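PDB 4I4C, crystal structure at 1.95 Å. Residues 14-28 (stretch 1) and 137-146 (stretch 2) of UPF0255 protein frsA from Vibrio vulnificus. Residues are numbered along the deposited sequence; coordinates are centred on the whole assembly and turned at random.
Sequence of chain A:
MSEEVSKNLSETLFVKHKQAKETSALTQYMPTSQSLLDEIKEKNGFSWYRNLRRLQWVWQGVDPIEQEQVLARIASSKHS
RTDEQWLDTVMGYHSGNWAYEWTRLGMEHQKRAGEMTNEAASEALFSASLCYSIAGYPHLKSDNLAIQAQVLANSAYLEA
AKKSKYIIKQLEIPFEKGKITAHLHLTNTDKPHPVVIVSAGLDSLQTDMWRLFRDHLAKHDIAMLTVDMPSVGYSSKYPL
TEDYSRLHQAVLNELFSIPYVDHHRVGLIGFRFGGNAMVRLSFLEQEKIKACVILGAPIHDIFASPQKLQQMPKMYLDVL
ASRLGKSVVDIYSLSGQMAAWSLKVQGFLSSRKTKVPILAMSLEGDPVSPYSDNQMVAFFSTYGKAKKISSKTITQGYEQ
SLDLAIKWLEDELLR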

# COMPACT_ATOMS: atom_id res chain seq x y z
N PHE A 14 -17.73 9.76 -13.71
CA PHE A 14 -18.44 10.14 -12.48
C PHE A 14 -19.90 10.54 -12.70
O PHE A 14 -20.74 10.35 -11.82
N VAL A 15 -20.20 11.11 -13.87
CA VAL A 15 -21.54 11.65 -14.16
C VAL A 15 -22.63 10.58 -13.99
O VAL A 15 -23.74 10.86 -13.53
N LYS A 16 -22.28 9.34 -14.34
CA LYS A 16 -23.16 8.19 -14.20
C LYS A 16 -23.29 7.78 -12.72
O LYS A 16 -24.09 6.92 -12.37
N HIS A 17 -22.50 8.41 -11.85
CA HIS A 17 -22.44 7.98 -10.45
C HIS A 17 -22.79 9.07 -9.44
O HIS A 17 -22.25 9.08 -8.34
N LYS A 18 -23.68 9.98 -9.82
CA LYS A 18 -24.10 11.07 -8.94
C LYS A 18 -24.61 10.52 -7.61
O LYS A 18 -24.39 11.12 -6.55
N GLN A 19 -25.29 9.38 -7.67
CA GLN A 19 -25.97 8.83 -6.51
C GLN A 19 -25.39 7.48 -6.11
O GLN A 19 -26.10 6.64 -5.57
N ALA A 20 -24.11 7.27 -6.38
CA ALA A 20 -23.46 5.98 -6.08
C ALA A 20 -23.58 5.58 -4.61
O ALA A 20 -23.62 6.42 -3.71
N LYS A 21 -23.63 4.27 -4.37
CA LYS A 21 -23.75 3.73 -3.02
C LYS A 21 -22.51 4.11 -2.21
O LYS A 21 -21.38 4.00 -2.69
N GLU A 22 -22.72 4.57 -0.98
CA GLU A 22 -21.63 5.09 -0.17
C GLU A 22 -20.74 3.98 0.39
O GLU A 22 -21.23 2.94 0.86
N THR A 23 -19.44 4.24 0.36
CA THR A 23 -18.38 3.31 0.76
C THR A 23 -18.66 2.49 2.01
O THR A 23 -18.58 1.26 1.97
N SER A 24 -18.99 3.15 3.11
CA SER A 24 -19.19 2.42 4.36
C SER A 24 -20.41 1.47 4.35
O SER A 24 -20.58 0.66 5.26
N ALA A 25 -21.24 1.56 3.32
CA ALA A 25 -22.50 0.82 3.26
C ALA A 25 -22.39 -0.34 2.28
O ALA A 25 -23.30 -1.16 2.17
N LEU A 26 -21.27 -0.41 1.57
CA LEU A 26 -21.12 -1.39 0.50
C LEU A 26 -21.07 -2.85 0.96
O LEU A 26 -21.76 -3.71 0.41
N THR A 27 -20.25 -3.12 1.95
CA THR A 27 -19.99 -4.49 2.36
C THR A 27 -21.20 -5.03 3.10
O THR A 27 -21.73 -4.37 4.00
N GLN A 28 -21.62 -6.23 2.71
CA GLN A 28 -22.77 -6.88 3.33
C GLN A 28 -22.29 -7.77 4.47
O GLN A 28 -21.38 -8.58 4.30
N TYR A 137 -9.34 5.47 -1.74
CA TYR A 137 -9.00 4.75 -0.51
C TYR A 137 -10.27 4.53 0.31
O TYR A 137 -11.07 5.48 0.46
N PRO A 138 -10.45 3.31 0.84
CA PRO A 138 -9.52 2.17 0.81
C PRO A 138 -9.73 1.16 -0.33
O PRO A 138 -9.36 -0.02 -0.18
N HIS A 139 -10.32 1.59 -1.44
CA HIS A 139 -10.35 0.76 -2.65
C HIS A 139 -11.14 -0.53 -2.49
O HIS A 139 -10.65 -1.62 -2.79
N LEU A 140 -12.36 -0.39 -1.98
CA LEU A 140 -13.32 -1.48 -1.93
C LEU A 140 -13.75 -1.81 -3.35
O LEU A 140 -13.97 -0.90 -4.15
N LYS A 141 -13.89 -3.09 -3.67
CA LYS A 141 -14.01 -3.50 -5.07
C LYS A 141 -15.34 -3.12 -5.69
O LYS A 141 -15.44 -2.88 -6.90
N SER A 142 -16.37 -3.02 -4.85
CA SER A 142 -17.69 -2.70 -5.37
C SER A 142 -17.96 -1.20 -5.32
O SER A 142 -19.08 -0.75 -5.56
N ASP A 143 -16.92 -0.41 -5.03
CA ASP A 143 -17.07 1.03 -4.86
C ASP A 143 -16.95 1.74 -6.21
O ASP A 143 -15.85 1.88 -6.74
N ASN A 144 -18.09 2.19 -6.74
CA ASN A 144 -18.10 2.84 -8.05
C ASN A 144 -17.28 4.13 -8.08
O ASN A 144 -16.54 4.38 -9.03
N LEU A 145 -17.41 4.95 -7.04
CA LEU A 145 -16.64 6.20 -7.00
C LEU A 145 -15.15 5.92 -6.92
O LEU A 145 -14.34 6.63 -7.52
N ALA A 146 -14.79 4.87 -6.18
CA ALA A 146 -13.40 4.53 -5.98
C ALA A 146 -12.78 3.93 -7.24
O ALA A 146 -11.63 4.18 -7.54

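The contact between the two stretches is a mostly apolar packing of a loop with a weakly bonded helical turn against a loop leading into a helix, pinned by one direct side-chain hydrogen bond and one bridging water, and it buries 574 Å² summed over both sides. The register is marked by three pairs of nearest CA atoms: Ala-20 CA is 6.5 Å from Asn-144 CA, Thr-23 CA is 6.2 Å from Asp-143 CA, and Leu-26 CA is 6.9 Å from Ser-142 CA, close enough for short side chains to meet.

Leu-145 has the largest covered area, 87 Å². Its CA-to-CB bond points sideways, but with chi1 m and chi2 t the end of the side chain comes nearer to stretch 1. Leu-145 CD2 lies 3.8 Å from Phe-14 CD2 and 3.7 Å from His-17 CB, while Leu-145 CG sits 3.9 Å from Ala-20 CB. Phe-14, chi1 m, also brings its ring edge to the backbone: Phe-14 CE2 is 3.6 Å from Leu-145 O, which lies near the ring plane. His-17 points toward stretch 2, and with chi1 m (-57°) and chi2 113°, one face of its ring lies against Asn-144. The CB of Asn-144 is 4.0 Å from the centroid of the His-17 ring and 29° off the ring normal, which supports a CH-pi contact.

The polar pin lies at Thr-23, whose m rotamer lets Thr-23 OG1 donate to Asp-143 OD2 at 2.8 Å. Asp-143, chi1 t, is also the N-cap of the helix beginning at Asn-144: Asp-143 OD1 accepts from Ala-146 N at 3.1 Å, with an N-H...acceptor angle of 154°. One carboxylate therefore joins helix capping to the contact between stretches. The methyl of Thr-23 serves the apolar side, with Thr-23 CG2 3.8 Å from Leu-140 CD1 and 4.3 Å from Pro-138 CD.

Leu-26 and Leu-140 each point toward the opposing stretch, and both are m at chi1 and t at chi2. Leu-26 CD1 reaches 3.5 Å from Asp-143 CA and 3.6 Å from Asp-143 CB, so it packs against the aliphatic part of the capping residue. Leu-26 CB is 3.7 Å from Ser-142 OG; Ser-142 has chi1 p. Leu-140 CD1 approaches Thr-23 O at 3.7 Å and Thr-27 OG1 at 4.1 Å.

Water 1 adds a second polar link, donating to Lys-21 O at 3.1 Å and accepting from Asn-144 N at 2.9 Å. The CA-to-CB bond of Lys-21 points sideways, and Lys-21 NZ donates to Ala-25 O at 3.1 Å, within its own stretch.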

# COMPACT_ATOMS: atom_id res chain seq x y z
CB PHE A 14 -17.72 11.28 -11.76
CG PHE A 14 -16.49 10.85 -11.03
CD1 PHE A 14 -15.26 11.42 -11.33
CD2 PHE A 14 -16.56 9.89 -10.03
CE1 PHE A 14 -14.12 11.03 -10.66
CE2 PHE A 14 -15.42 9.49 -9.34
CZ PHE A 14 -14.20 10.06 -9.66
CB VAL A 15 -21.60 12.31 -15.57
CG1 VAL A 15 -21.46 11.26 -16.68
CG2 VAL A 15 -22.86 13.13 -15.72
CB LYS A 16 -22.60 7.04 -15.05
CG LYS A 16 -23.44 5.77 -15.12
CD LYS A 16 -22.78 4.75 -16.04
CE LYS A 16 -23.34 3.35 -15.83
NZ LYS A 16 -24.80 3.26 -16.13
CB HIS A 17 -21.06 7.39 -10.14
CG HIS A 17 -20.69 6.24 -11.02
ND1 HIS A 17 -19.66 6.31 -11.94
CD2 HIS A 17 -21.22 5.00 -11.15
CE1 HIS A 17 -19.58 5.16 -12.59
NE2 HIS A 17 -20.52 4.35 -12.13
CB LYS A 18 -25.19 11.90 -9.63
CG LYS A 18 -25.85 12.97 -8.76
CD LYS A 18 -24.93 14.18 -8.55
CE LYS A 18 -25.71 15.40 -8.04
NZ LYS A 18 -26.33 15.18 -6.70
CB GLN A 19 -27.46 8.65 -6.82
CG GLN A 19 -28.38 9.14 -5.74
CD GLN A 19 -29.74 9.55 -6.29
OE1 GLN A 19 -29.87 10.59 -6.94
NE2 GLN A 19 -30.75 8.74 -6.03
CB ALA A 20 -22.01 6.00 -6.52
CB LYS A 21 -23.93 2.21 -3.08
CG LYS A 21 -24.61 1.61 -1.86
CD LYS A 21 -24.85 0.12 -2.05
CE LYS A 21 -25.90 -0.41 -1.08
NZ LYS A 21 -25.54 -0.17 0.35
CB GLU A 22 -22.16 5.96 0.96
CG GLU A 22 -21.10 6.79 1.66
CD GLU A 22 -20.38 6.04 2.78
OE1 GLU A 22 -21.07 5.34 3.56
OE2 GLU A 22 -19.14 6.17 2.89
CB THR A 23 -17.04 4.06 0.93
OG1 THR A 23 -16.79 4.85 -0.24
CG2 THR A 23 -15.88 3.08 1.12
CB SER A 24 -19.23 3.36 5.57
OG SER A 24 -20.44 4.10 5.64
CB ALA A 25 -23.66 1.77 2.85
CB LEU A 26 -19.88 -1.06 -0.32
CG LEU A 26 -20.07 0.22 -1.15
CD1 LEU A 26 -18.77 0.62 -1.80
CD2 LEU A 26 -21.17 0.03 -2.21
CB THR A 27 -18.75 -4.56 3.25
OG1 THR A 27 -17.66 -3.92 2.57
CG2 THR A 27 -18.38 -6.00 3.57
CB GLN A 28 -23.51 -7.72 2.29
CG GLN A 28 -24.12 -6.91 1.16
CD GLN A 28 -25.30 -6.08 1.62
OE1 GLN A 28 -26.40 -6.60 1.81
NE2 GLN A 28 -25.08 -4.79 1.81
CB TYR A 137 -7.98 5.56 0.28
CG TYR A 137 -7.76 5.15 1.72
CD1 TYR A 137 -6.82 4.17 2.06
CD2 TYR A 137 -8.43 5.79 2.76
CE1 TYR A 137 -6.59 3.82 3.39
CE2 TYR A 137 -8.21 5.45 4.09
CZ TYR A 137 -7.28 4.47 4.40
OH TYR A 137 -7.05 4.13 5.74
CB PRO A 138 -9.81 1.48 2.13
CG PRO A 138 -11.31 1.61 2.24
CD PRO A 138 -11.60 3.02 1.72
CB HIS A 139 -8.92 0.48 -3.13
CG HIS A 139 -8.07 1.71 -3.18
ND1 HIS A 139 -8.32 2.74 -4.06
CD2 HIS A 139 -6.99 2.08 -2.45
CE1 HIS A 139 -7.43 3.69 -3.88
NE2 HIS A 139 -6.61 3.32 -2.91
CB LEU A 140 -14.52 -1.08 -1.08
CG LEU A 140 -14.22 -0.83 0.41
CD1 LEU A 140 -15.52 -0.73 1.19
CD2 LEU A 140 -13.33 -1.92 0.99
CB LYS A 141 -13.73 -5.01 -5.25
CG LYS A 141 -14.86 -5.93 -4.82
CD LYS A 141 -14.43 -7.40 -4.86
CE LYS A 141 -13.81 -7.76 -6.19
NZ LYS A 141 -13.13 -9.10 -6.14
CB SER A 142 -18.76 -3.45 -4.58
OG SER A 142 -18.70 -3.10 -3.21
CB ASP A 143 -16.01 1.54 -3.88
CG ASP A 143 -16.25 2.98 -3.41
OD1 ASP A 143 -16.85 3.79 -4.16
OD2 ASP A 143 -15.78 3.31 -2.30
CB ASN A 144 -19.54 3.13 -8.52
CG ASN A 144 -20.34 1.87 -8.77
OD1 ASN A 144 -19.78 0.80 -8.99
ND2 ASN A 144 -21.67 1.99 -8.75
CB LEU A 145 -17.09 7.07 -5.83
CG LEU A 145 -18.49 7.66 -5.96
CD1 LEU A 145 -18.68 8.77 -4.97
CD2 LEU A 145 -18.75 8.15 -7.39
CB ALA A 146 -13.24 3.56 -4.82
O HOH W 1 -20.61 2.53 -5.36